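Local atomic coordinates of Lic11098 (Leptospira interrogans serogroup Icterohaemorrhagiae serovar copenhageni, PDB entry 4U08), a protein that is of unknown function but, as a leucine-rich repeat protein of a human pathogen, is possibly a virulence factor. Residues K64-Q69 and Q87-Q92; L186-N191 and Q207-R212; Q296-L301 and R319-L324; N306-L311 and E327-N332. One frame throughout, in Å; residues are numbered along the deposited sequence.

Interaction 1: residues K64-Q69 and Q87-Q92; sequences KLQNLQ and QLQNLQ
Two successive turns of a leucine-rich repeat solenoid meet here through the loops that lead into strands 70-72 and 93-95. L65-L68 and L88-L91 each form a type I beta turn, and the second turn repeats the first one coil further on. N90 makes the shortest of the hydrogen bonds between the two loops. Its CG lies anti to the carbonyl carbon (chi1 -80°), which brings ND2 onto Q66 O at 2.7 Å, in the plane of that carbonyl. The amide of N90 runs alongside that of N67, the two planes almost parallel; N67 ND2 in turn reaches back to Q43 O, so the same asparagine bond recurs from coil to coil. Such repeated side-chain bonds to the preceding turn are in keeping with the solenoid fold, where each coil is a copy of the last. Q66 bends at chi2 (-61°) and sends NE2 to Q87 O at 2.9 Å, approaching from above the carbonyl plane. A water accepts from N90 N at 2.8 Å and lies within donating distance of L65 O and L68 O, linking the two turns. Nearer the strands, Q92 N donates to Q69 O at 2.8 Å. On the buried side L88 CD2 lies against L65 CB at 4.0 Å and comes still closer to L65 O, while L68 and L91 lie side by side, L68 CD2 touching L91 CD1 at 4.1 Å.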
# COMPACT_ATOMS: atom_id res chain seq x y z
N LYS A 64 -6.41 -36.46 2.68
CA LYS A 64 -7.49 -37.12 3.45
C LYS A 64 -8.14 -36.22 4.51
O LYS A 64 -9.21 -36.58 5.03
CB LYS A 64 -7.01 -38.45 4.08
CG LYS A 64 -6.45 -39.49 3.09
CD LYS A 64 -7.45 -40.50 2.47
CE LYS A 64 -7.39 -40.37 0.97
NZ LYS A 64 -8.54 -41.05 0.31
N LEU A 65 -7.53 -35.06 4.83
CA LEU A 65 -8.05 -34.13 5.84
C LEU A 65 -9.25 -33.34 5.28
O LEU A 65 -9.14 -32.16 4.98
CB LEU A 65 -6.92 -33.20 6.36
CG LEU A 65 -5.66 -33.89 6.87
CD1 LEU A 65 -4.52 -32.89 7.07
CD2 LEU A 65 -5.92 -34.65 8.16
N GLN A 66 -10.40 -34.03 5.14
CA GLN A 66 -11.62 -33.47 4.57
C GLN A 66 -12.28 -32.40 5.45
O GLN A 66 -13.09 -31.64 4.93
CB GLN A 66 -12.64 -34.57 4.19
CG GLN A 66 -12.13 -35.54 3.12
CD GLN A 66 -11.82 -34.86 1.80
OE1 GLN A 66 -12.71 -34.40 1.07
NE2 GLN A 66 -10.54 -34.77 1.47
N ASN A 67 -11.93 -32.32 6.74
CA ASN A 67 -12.47 -31.28 7.62
C ASN A 67 -11.53 -30.08 7.79
O ASN A 67 -11.92 -29.09 8.41
CB ASN A 67 -12.91 -31.86 8.96
CG ASN A 67 -14.21 -32.63 8.85
OD1 ASN A 67 -15.26 -32.08 8.46
ND2 ASN A 67 -14.17 -33.92 9.16
N LEU A 68 -10.30 -30.15 7.22
CA LEU A 68 -9.30 -29.08 7.33
C LEU A 68 -9.76 -27.77 6.70
O LEU A 68 -10.10 -27.76 5.52
CB LEU A 68 -7.95 -29.53 6.75
CG LEU A 68 -6.71 -28.72 7.17
CD1 LEU A 68 -6.37 -28.91 8.64
CD2 LEU A 68 -5.51 -29.11 6.32
N GLN A 69 -9.80 -26.68 7.50
CA GLN A 69 -10.22 -25.33 7.08
C GLN A 69 -9.03 -24.40 6.92
O GLN A 69 -9.10 -23.45 6.13
CB GLN A 69 -11.21 -24.75 8.11
CG GLN A 69 -12.54 -25.53 8.19
CD GLN A 69 -13.53 -24.91 9.15
OE1 GLN A 69 -13.22 -24.62 10.31
NE2 GLN A 69 -14.76 -24.75 8.69
N GLN A 87 -7.74 -32.07 -2.92
CA GLN A 87 -8.75 -32.89 -2.23
C GLN A 87 -9.31 -32.21 -0.96
O GLN A 87 -10.37 -32.63 -0.47
CB GLN A 87 -8.18 -34.27 -1.87
CG GLN A 87 -7.83 -35.14 -3.08
CD GLN A 87 -7.13 -36.43 -2.71
OE1 GLN A 87 -7.09 -36.85 -1.54
NE2 GLN A 87 -6.57 -37.10 -3.70
N LEU A 88 -8.62 -31.18 -0.45
CA LEU A 88 -9.02 -30.42 0.75
C LEU A 88 -10.24 -29.52 0.46
O LEU A 88 -10.14 -28.29 0.40
CB LEU A 88 -7.83 -29.62 1.28
CG LEU A 88 -6.60 -30.42 1.68
CD1 LEU A 88 -5.44 -29.51 2.01
CD2 LEU A 88 -6.89 -31.34 2.85
N GLN A 89 -11.40 -30.15 0.29
CA GLN A 89 -12.64 -29.46 -0.08
C GLN A 89 -13.21 -28.47 0.97
O GLN A 89 -14.04 -27.65 0.59
CB GLN A 89 -13.73 -30.46 -0.53
CG GLN A 89 -13.44 -31.11 -1.90
CD GLN A 89 -13.20 -30.11 -3.01
OE1 GLN A 89 -14.12 -29.45 -3.50
NE2 GLN A 89 -11.94 -29.97 -3.43
N ASN A 90 -12.74 -28.52 2.23
CA ASN A 90 -13.20 -27.53 3.22
C ASN A 90 -12.16 -26.42 3.48
O ASN A 90 -12.44 -25.47 4.22
CB ASN A 90 -13.65 -28.19 4.53
CG ASN A 90 -15.06 -28.74 4.44
OD1 ASN A 90 -16.00 -28.07 3.99
ND2 ASN A 90 -15.25 -29.98 4.86
N LEU A 91 -10.97 -26.52 2.86
CA LEU A 91 -9.90 -25.55 3.02
C LEU A 91 -10.34 -24.13 2.61
O LEU A 91 -10.82 -23.92 1.49
CB LEU A 91 -8.65 -25.97 2.25
CG LEU A 91 -7.31 -25.38 2.75
CD1 LEU A 91 -6.94 -25.89 4.14
CD2 LEU A 91 -6.21 -25.70 1.79
N GLN A 92 -10.24 -23.19 3.56
CA GLN A 92 -10.57 -21.78 3.35
C GLN A 92 -9.33 -20.91 3.33
O GLN A 92 -9.34 -19.84 2.72
CB GLN A 92 -11.54 -21.30 4.43
CG GLN A 92 -12.95 -21.86 4.26
CD GLN A 92 -13.85 -21.61 5.44
OE1 GLN A 92 -13.42 -21.56 6.61
NE2 GLN A 92 -15.15 -21.48 5.17
O HOH W 1 -10.70 -29.81 3.68
O HOH W 2 -17.33 -31.67 6.71

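Interaction 2: residues L186-N191 and Q207-R212; sequences LGLDHN and QILHLR. With ZN (zinc ion), chain F; ZN (zinc ion), chain G.
The imidazole of H210 has the R212 guanidinium nitrogen NH2 over one face, 3.1 Å above the plane and displaced toward the rim, while a zinc-bound water lies at its edge. Its ND1 binds that zinc at 2.2 Å, and the metal also lies at the edge of the R212 guanidinium, in its plane. H210 projects from strand 208-210, which runs parallel to strand 185-187 in the leucine-rich repeat solenoid, near the middle of the chain, and R212 follows just beyond it. L186 pairs with L209 and G187 with H210. L186 N donates to I208 O, H210 N to L186 O, and both bonds run nearly along the C=O axis; L188 N then meets H210 O in the carbonyl plane. L186 and L209 project from the same face of the strands, both with CG anti to the backbone N, and L186 CD2 rests on L209 CD1 at 3.8 Å. L188 CB similarly packs on L211 CD2. Beyond the strands D189 and R212 lie side by side, with carboxylate and guanidinium planes 78° apart rather than coplanar. D189 OD1 accepts from R212 N at 3.0 Å and more weakly from R212 NE, which together would hold the carboxylate in place. Nearby positive charge, from R212 and the zinc, would probably keep D189 ionised. A second zinc is bound by H190 ND1, H167 of the preceding coil and a water. The salt bridge itself closes tightly, D189 OD2 standing 2.8 Å from R212 NH2.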
# COMPACT_ATOMS: atom_id res chain seq x y z
N LEU A 186 -4.99 -3.16 -4.16
CA LEU A 186 -4.08 -3.64 -5.21
C LEU A 186 -2.64 -3.25 -4.86
O LEU A 186 -2.32 -2.08 -4.85
CB LEU A 186 -4.52 -3.10 -6.60
CG LEU A 186 -3.64 -3.46 -7.82
CD1 LEU A 186 -3.40 -4.99 -7.93
CD2 LEU A 186 -4.24 -2.91 -9.09
N GLY A 187 -1.81 -4.24 -4.55
CA GLY A 187 -0.42 -4.01 -4.18
C GLY A 187 0.54 -4.28 -5.32
O GLY A 187 0.76 -5.44 -5.68
N LEU A 188 1.13 -3.23 -5.89
CA LEU A 188 2.07 -3.34 -7.00
C LEU A 188 3.44 -2.68 -6.72
O LEU A 188 4.19 -2.43 -7.66
CB LEU A 188 1.44 -2.71 -8.26
CG LEU A 188 0.24 -3.47 -8.84
CD1 LEU A 188 -0.53 -2.61 -9.77
CD2 LEU A 188 0.71 -4.78 -9.52
N ASP A 189 3.76 -2.40 -5.44
CA ASP A 189 5.04 -1.78 -5.09
C ASP A 189 6.25 -2.54 -5.62
O ASP A 189 6.30 -3.76 -5.54
CB ASP A 189 5.25 -1.70 -3.56
CG ASP A 189 4.29 -0.82 -2.79
OD1 ASP A 189 3.69 0.08 -3.39
OD2 ASP A 189 4.14 -1.03 -1.57
N HIS A 190 7.26 -1.80 -6.04
CA HIS A 190 8.57 -2.32 -6.41
C HIS A 190 8.55 -3.39 -7.53
O HIS A 190 9.21 -4.43 -7.45
CB HIS A 190 9.31 -2.82 -5.15
CG HIS A 190 10.78 -2.50 -5.15
ND1 HIS A 190 11.50 -2.42 -3.97
CD2 HIS A 190 11.60 -2.23 -6.19
CE1 HIS A 190 12.74 -2.12 -4.33
NE2 HIS A 190 12.85 -1.98 -5.65
N ASN A 191 7.81 -3.10 -8.59
CA ASN A 191 7.85 -3.92 -9.81
C ASN A 191 8.64 -3.00 -10.76
O ASN A 191 9.44 -2.20 -10.29
CB ASN A 191 6.43 -4.23 -10.30
CG ASN A 191 5.83 -5.39 -9.60
OD1 ASN A 191 6.20 -6.52 -9.85
ND2 ASN A 191 4.91 -5.16 -8.68
N GLN A 207 -10.03 0.88 -3.21
CA GLN A 207 -9.85 1.85 -2.14
C GLN A 207 -8.39 2.20 -1.94
O GLN A 207 -8.08 3.32 -1.52
CB GLN A 207 -10.42 1.30 -0.82
CG GLN A 207 -11.94 1.13 -0.84
CD GLN A 207 -12.41 0.21 0.28
OE1 GLN A 207 -13.35 -0.55 0.11
NE2 GLN A 207 -11.76 0.23 1.43
N ILE A 208 -7.49 1.22 -2.12
CA ILE A 208 -6.05 1.38 -1.90
C ILE A 208 -5.27 0.89 -3.11
O ILE A 208 -5.41 -0.27 -3.51
CB ILE A 208 -5.59 0.63 -0.61
CG1 ILE A 208 -6.47 0.94 0.65
CG2 ILE A 208 -4.11 0.86 -0.33
CD1 ILE A 208 -6.64 2.28 1.18
N LEU A 209 -4.40 1.74 -3.65
CA LEU A 209 -3.55 1.40 -4.79
C LEU A 209 -2.10 1.74 -4.44
O LEU A 209 -1.77 2.92 -4.29
CB LEU A 209 -4.04 2.17 -6.05
CG LEU A 209 -3.26 1.99 -7.39
CD1 LEU A 209 -3.07 0.49 -7.75
CD2 LEU A 209 -3.97 2.69 -8.54
N HIS A 210 -1.26 0.70 -4.26
CA HIS A 210 0.16 0.81 -3.92
C HIS A 210 0.98 0.65 -5.18
O HIS A 210 0.98 -0.43 -5.78
CB HIS A 210 0.53 -0.26 -2.88
CG HIS A 210 0.05 0.07 -1.49
ND1 HIS A 210 0.37 -0.72 -0.43
CD2 HIS A 210 -0.71 1.10 -1.05
CE1 HIS A 210 -0.20 -0.17 0.63
NE2 HIS A 210 -0.86 0.94 0.30
N LEU A 211 1.60 1.74 -5.63
CA LEU A 211 2.40 1.75 -6.86
C LEU A 211 3.80 2.31 -6.63
O LEU A 211 4.44 2.78 -7.57
CB LEU A 211 1.70 2.56 -7.94
CG LEU A 211 0.57 1.84 -8.69
CD1 LEU A 211 -0.26 2.82 -9.44
CD2 LEU A 211 1.13 0.82 -9.65
N ARG A 212 4.26 2.26 -5.38
CA ARG A 212 5.55 2.83 -5.00
C ARG A 212 6.69 2.11 -5.68
O ARG A 212 6.66 0.89 -5.83
CB ARG A 212 5.75 2.75 -3.48
CG ARG A 212 4.74 3.61 -2.71
CD ARG A 212 4.81 3.28 -1.23
NE ARG A 212 4.03 2.09 -0.91
CZ ARG A 212 3.90 1.59 0.32
NH1 ARG A 212 4.50 2.18 1.35
NH2 ARG A 212 3.18 0.50 0.53
ZN ZN F . 1.34 -2.74 -0.58
ZN ZN G . 10.73 -2.75 -2.26
O HOH W 3 2.30 -3.30 -2.52
O HOH W 4 9.39 -1.01 -2.02

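Interaction 3: residues Q296-L301 and R319-L324; sequences QRLQTL and RNLESL
Backbone hydrogen bonds form the spine of this contact between neighbouring coils of the leucine-rich repeat solenoid. Q299 O is gripped twice: E322 N meets it on a lone pair at 2.8 Å, and S323 N comes nearly along the C=O axis at 3.0 Å. L301 N then donates to S323 O, and the parallel bridges T300 with S323 and L301 with L324 begin. Side-chain polar bonds take over on the approach to the strands. N320, its CG anti to the carbonyl carbon, directs ND2 to Q296 O at 2.8 Å, in the plane of that carbonyl; its OD1 is bound by K343. R319, with CG in the crowded position between backbone N and carbonyl carbon (chi1 61°) and its chain extended from CG to NE, reaches Q296. There Q296 bends at chi2 (-57°), so that OE1 meets R319 NH1 in a weak bond, the two side chains crossing at about a right angle, whereas NE2 is held by Q317 O. A water bridges the coils, donating to L298 O and accepting from N320 N. Like charges also approach: R297 NH1 is 3.6 Å from R319 NH2, although R297 is poorly ordered. Apolar contacts line the interior. L321 CD1 sits against L301 CB at 3.9 Å and against L298 CD2, and L301 CD2 touches L324 CD1 at 3.8 Å; all four leucines hold CG anti to the backbone N. Strand 277-279 packs on the preceding side, where L298 and L301 reach L278, and beyond the contact L324 meets L344 in the loop before strand 346-348.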
# COMPACT_ATOMS: atom_id res chain seq x y z
N GLN A 296 -10.17 21.89 1.43
CA GLN A 296 -10.70 22.22 2.76
C GLN A 296 -10.48 21.16 3.85
O GLN A 296 -10.47 21.50 5.03
CB GLN A 296 -12.18 22.61 2.66
CG GLN A 296 -12.38 23.95 1.94
CD GLN A 296 -11.61 25.08 2.62
OE1 GLN A 296 -11.92 25.48 3.74
NE2 GLN A 296 -10.56 25.55 1.98
N ARG A 297 -10.19 19.90 3.48
CA ARG A 297 -9.93 18.86 4.47
C ARG A 297 -8.44 18.60 4.64
O ARG A 297 -8.03 17.76 5.45
CB ARG A 297 -10.66 17.56 4.06
CG ARG A 297 -12.19 17.71 4.14
CD ARG A 297 -12.75 17.11 5.42
NE ARG A 297 -14.21 17.05 5.38
CZ ARG A 297 -15.02 18.02 5.80
NH1 ARG A 297 -14.53 19.15 6.29
NH2 ARG A 297 -16.34 17.86 5.72
N LEU A 298 -7.61 19.32 3.88
CA LEU A 298 -6.17 19.07 3.97
C LEU A 298 -5.59 19.32 5.36
O LEU A 298 -5.78 20.40 5.91
CB LEU A 298 -5.39 19.85 2.89
CG LEU A 298 -4.01 19.30 2.52
CD1 LEU A 298 -4.13 17.95 1.77
CD2 LEU A 298 -3.23 20.32 1.64
N GLN A 299 -4.89 18.32 5.93
CA GLN A 299 -4.25 18.40 7.24
C GLN A 299 -2.73 18.49 7.12
O GLN A 299 -2.06 19.10 7.95
CB GLN A 299 -4.58 17.15 8.07
CG GLN A 299 -6.00 17.10 8.58
CD GLN A 299 -6.31 15.74 9.16
OE1 GLN A 299 -5.45 15.08 9.75
NE2 GLN A 299 -7.53 15.27 8.96
N THR A 300 -2.18 17.78 6.15
CA THR A 300 -0.74 17.67 5.99
C THR A 300 -0.33 17.97 4.55
O THR A 300 -0.83 17.34 3.62
CB THR A 300 -0.34 16.25 6.45
OG1 THR A 300 -0.73 16.07 7.82
CG2 THR A 300 1.09 16.01 6.36
N LEU A 301 0.63 18.89 4.38
CA LEU A 301 1.15 19.29 3.07
C LEU A 301 2.68 19.30 3.11
O LEU A 301 3.28 20.07 3.86
CB LEU A 301 0.56 20.65 2.67
CG LEU A 301 0.95 21.26 1.31
CD1 LEU A 301 0.73 20.22 0.13
CD2 LEU A 301 0.18 22.54 1.07
N ARG A 319 -7.98 25.82 6.02
CA ARG A 319 -8.41 25.95 7.42
C ARG A 319 -8.09 24.74 8.31
O ARG A 319 -7.94 24.91 9.52
CB ARG A 319 -9.92 26.32 7.50
CG ARG A 319 -10.86 25.27 6.88
CD ARG A 319 -12.32 25.56 7.19
NE ARG A 319 -13.09 24.32 7.25
CZ ARG A 319 -13.92 23.89 6.30
NH1 ARG A 319 -14.11 24.61 5.20
NH2 ARG A 319 -14.57 22.74 6.44
N ASN A 320 -7.98 23.53 7.73
CA ASN A 320 -7.69 22.33 8.52
C ASN A 320 -6.24 21.92 8.53
O ASN A 320 -5.89 20.93 9.15
CB ASN A 320 -8.61 21.18 8.05
CG ASN A 320 -9.99 21.33 8.61
OD1 ASN A 320 -10.16 21.61 9.80
ND2 ASN A 320 -10.98 21.26 7.77
N LEU A 321 -5.37 22.71 7.88
CA LEU A 321 -3.96 22.38 7.79
C LEU A 321 -3.28 22.44 9.12
O LEU A 321 -3.35 23.47 9.79
CB LEU A 321 -3.26 23.31 6.77
CG LEU A 321 -1.94 22.80 6.21
CD1 LEU A 321 -2.16 21.60 5.25
CD2 LEU A 321 -1.21 23.93 5.45
N GLU A 322 -2.61 21.36 9.49
CA GLU A 322 -1.89 21.23 10.75
C GLU A 322 -0.40 21.20 10.54
O GLU A 322 0.35 21.60 11.43
CB GLU A 322 -2.32 19.95 11.48
CG GLU A 322 -3.78 20.00 11.89
CD GLU A 322 -4.34 18.73 12.52
OE1 GLU A 322 -3.65 17.68 12.50
OE2 GLU A 322 -5.47 18.79 13.03
N SER A 323 0.04 20.69 9.39
CA SER A 323 1.47 20.56 9.14
C SER A 323 1.83 21.02 7.74
O SER A 323 1.24 20.56 6.76
CB SER A 323 1.90 19.11 9.36
OG SER A 323 3.30 19.00 9.19
N LEU A 324 2.81 21.95 7.65
CA LEU A 324 3.25 22.48 6.34
C LEU A 324 4.77 22.41 6.25
O LEU A 324 5.48 22.99 7.08
CB LEU A 324 2.71 23.90 6.13
CG LEU A 324 3.09 24.66 4.83
CD1 LEU A 324 2.70 23.86 3.54
CD2 LEU A 324 2.44 26.07 4.84
O HOH W 5 -7.29 22.62 4.98

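Interaction 4: residues N306-L311 and E327-N332; sequences NQLNFL and EHNQLN. With ZN (zinc ion), chain C.
From its CB, which lies 3.7 Å from L308 O, the side chain of N329 reaches back toward the preceding coil with CG anti to the carbonyl carbon (chi1 -84°). CG passes N306 O and L308 N, and the tip divides: OD1 accepts from L308 N at 3.1 Å, although the placement of OD1 is less certain, while ND2 donates to L303 O and to L326 O. A buried amide is thus engaged at both ends, as in the asparagine positions that line leucine-rich repeat solenoids, where the side chain bonds to the backbone of adjoining loops. The main chain adds Q330 N to L308 O at 2.9 Å, in the carbonyl plane, and a weak bond from N332 N to N309 O. A water joins the loops by donating to N306 O at 2.6 Å and H328 O at 2.8 Å. Toward the interior L331 CD2 meets L311 CG at 4.0 Å and, more loosely, L308 CB. On the outer side, the exposed F310 ring lies near the N332 side chain. H328, its imidazole against Y351, binds a zinc ion through NE2 at 2.0 Å, with a water as a further ligand. One buried asparagine, main-chain bonds and a shared water thus supply polar links between the loops, while the leucines supply the apolar side.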
# COMPACT_ATOMS: atom_id res chain seq x y z
N ASN A 306 11.28 21.05 -3.25
CA ASN A 306 10.78 21.50 -4.52
C ASN A 306 11.64 22.75 -4.88
O ASN A 306 12.65 23.05 -4.22
CB ASN A 306 9.32 21.91 -4.39
CG ASN A 306 8.35 20.81 -4.49
OD1 ASN A 306 7.53 20.59 -3.60
ND2 ASN A 306 8.45 20.07 -5.56
N GLN A 307 11.19 23.51 -5.85
CA GLN A 307 11.85 24.70 -6.33
C GLN A 307 10.89 25.87 -6.25
O GLN A 307 10.94 26.76 -7.09
CB GLN A 307 12.32 24.47 -7.78
CG GLN A 307 13.49 23.48 -7.92
CD GLN A 307 13.72 23.02 -9.36
OE1 GLN A 307 13.45 23.74 -10.34
NE2 GLN A 307 14.25 21.81 -9.51
N LEU A 308 9.95 25.85 -5.27
CA LEU A 308 8.99 26.95 -5.14
C LEU A 308 9.63 28.28 -4.79
O LEU A 308 10.45 28.35 -3.89
CB LEU A 308 7.94 26.61 -4.08
CG LEU A 308 7.03 25.43 -4.38
CD1 LEU A 308 6.29 25.01 -3.11
CD2 LEU A 308 6.05 25.77 -5.51
N ASN A 309 9.26 29.35 -5.51
CA ASN A 309 9.77 30.70 -5.23
C ASN A 309 8.78 31.42 -4.41
O ASN A 309 9.15 32.23 -3.57
CB ASN A 309 10.03 31.48 -6.53
CG ASN A 309 11.35 31.13 -7.15
OD1 ASN A 309 12.38 31.12 -6.49
ND2 ASN A 309 11.33 30.80 -8.43
N PHE A 310 7.50 31.09 -4.62
CA PHE A 310 6.39 31.72 -3.93
C PHE A 310 5.26 30.73 -3.72
O PHE A 310 5.21 29.67 -4.36
CB PHE A 310 5.82 32.94 -4.73
CG PHE A 310 6.82 34.04 -5.02
CD1 PHE A 310 7.12 34.99 -4.05
CD2 PHE A 310 7.46 34.12 -6.25
CE1 PHE A 310 8.09 35.98 -4.30
CE2 PHE A 310 8.39 35.13 -6.52
CZ PHE A 310 8.69 36.05 -5.54
N LEU A 311 4.36 31.10 -2.83
CA LEU A 311 3.12 30.38 -2.52
C LEU A 311 1.94 31.24 -2.94
O LEU A 311 1.96 32.45 -2.70
CB LEU A 311 3.02 30.11 -1.01
CG LEU A 311 4.11 29.30 -0.36
CD1 LEU A 311 3.87 29.22 1.13
CD2 LEU A 311 4.25 27.90 -1.01
N GLU A 327 10.60 22.99 3.49
CA GLU A 327 12.06 22.92 3.61
C GLU A 327 12.77 22.87 2.28
O GLU A 327 12.33 22.15 1.39
CB GLU A 327 12.47 21.73 4.49
CG GLU A 327 13.97 21.50 4.54
CD GLU A 327 14.46 20.48 5.57
OE1 GLU A 327 13.70 20.16 6.52
OE2 GLU A 327 15.62 20.05 5.44
N HIS A 328 13.89 23.61 2.15
CA HIS A 328 14.77 23.58 0.98
C HIS A 328 14.06 23.89 -0.35
O HIS A 328 14.23 23.20 -1.35
CB HIS A 328 15.52 22.22 0.93
CG HIS A 328 16.83 22.30 0.20
ND1 HIS A 328 16.91 22.15 -1.18
CD2 HIS A 328 18.07 22.56 0.68
CE1 HIS A 328 18.19 22.32 -1.49
NE2 HIS A 328 18.93 22.55 -0.40
N ASN A 329 13.20 24.88 -0.33
CA ASN A 329 12.63 25.41 -1.56
C ASN A 329 13.46 26.69 -1.79
O ASN A 329 14.54 26.85 -1.22
CB ASN A 329 11.14 25.73 -1.39
CG ASN A 329 10.31 24.51 -1.59
OD1 ASN A 329 10.11 24.08 -2.71
ND2 ASN A 329 9.89 23.87 -0.53
N GLN A 330 12.96 27.63 -2.55
CA GLN A 330 13.72 28.87 -2.69
C GLN A 330 12.79 30.04 -2.38
O GLN A 330 12.74 31.00 -3.12
CB GLN A 330 14.43 28.93 -4.06
CG GLN A 330 13.62 28.38 -5.23
CD GLN A 330 14.50 28.02 -6.40
OE1 GLN A 330 14.70 28.81 -7.33
NE2 GLN A 330 15.03 26.80 -6.39
N LEU A 331 11.96 29.92 -1.32
CA LEU A 331 11.00 30.96 -1.00
C LEU A 331 11.66 32.26 -0.61
O LEU A 331 12.52 32.28 0.25
CB LEU A 331 10.03 30.52 0.12
CG LEU A 331 9.09 29.38 -0.20
CD1 LEU A 331 8.42 28.84 1.09
CD2 LEU A 331 8.02 29.84 -1.19
N ASN A 332 11.20 33.35 -1.23
CA ASN A 332 11.68 34.72 -1.03
C ASN A 332 10.80 35.41 -0.01
O ASN A 332 11.25 36.30 0.70
CB ASN A 332 11.64 35.49 -2.40
CG ASN A 332 12.33 34.71 -3.50
OD1 ASN A 332 11.70 34.04 -4.32
ND2 ASN A 332 13.66 34.66 -3.46
ZN ZN C . 20.89 22.79 -0.34
O HOH W 6 15.20 22.67 -3.87
O HOH W 7 21.13 21.00 -1.11

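All four contacts join consecutive coils of one solenoid. Interaction 2, near the middle of the chain, is the buried one, pairing strands; interactions 1, 3 and 4 are partly buried. Interactions 1 and 3 occupy equivalent approaches to the strands and share an asparagine-to-carbonyl bond and a bridging water, but interaction 3 runs on into the strand pairs. Interaction 4 follows interaction 3 on the same coils, their centres about 18 Å apart, as the chain leaves the strands. Charge pairing and metal separate them further: a salt bridge marks interaction 2, zinc-bound histidines interactions 2 and 4, and neutral amides dominate interaction 1.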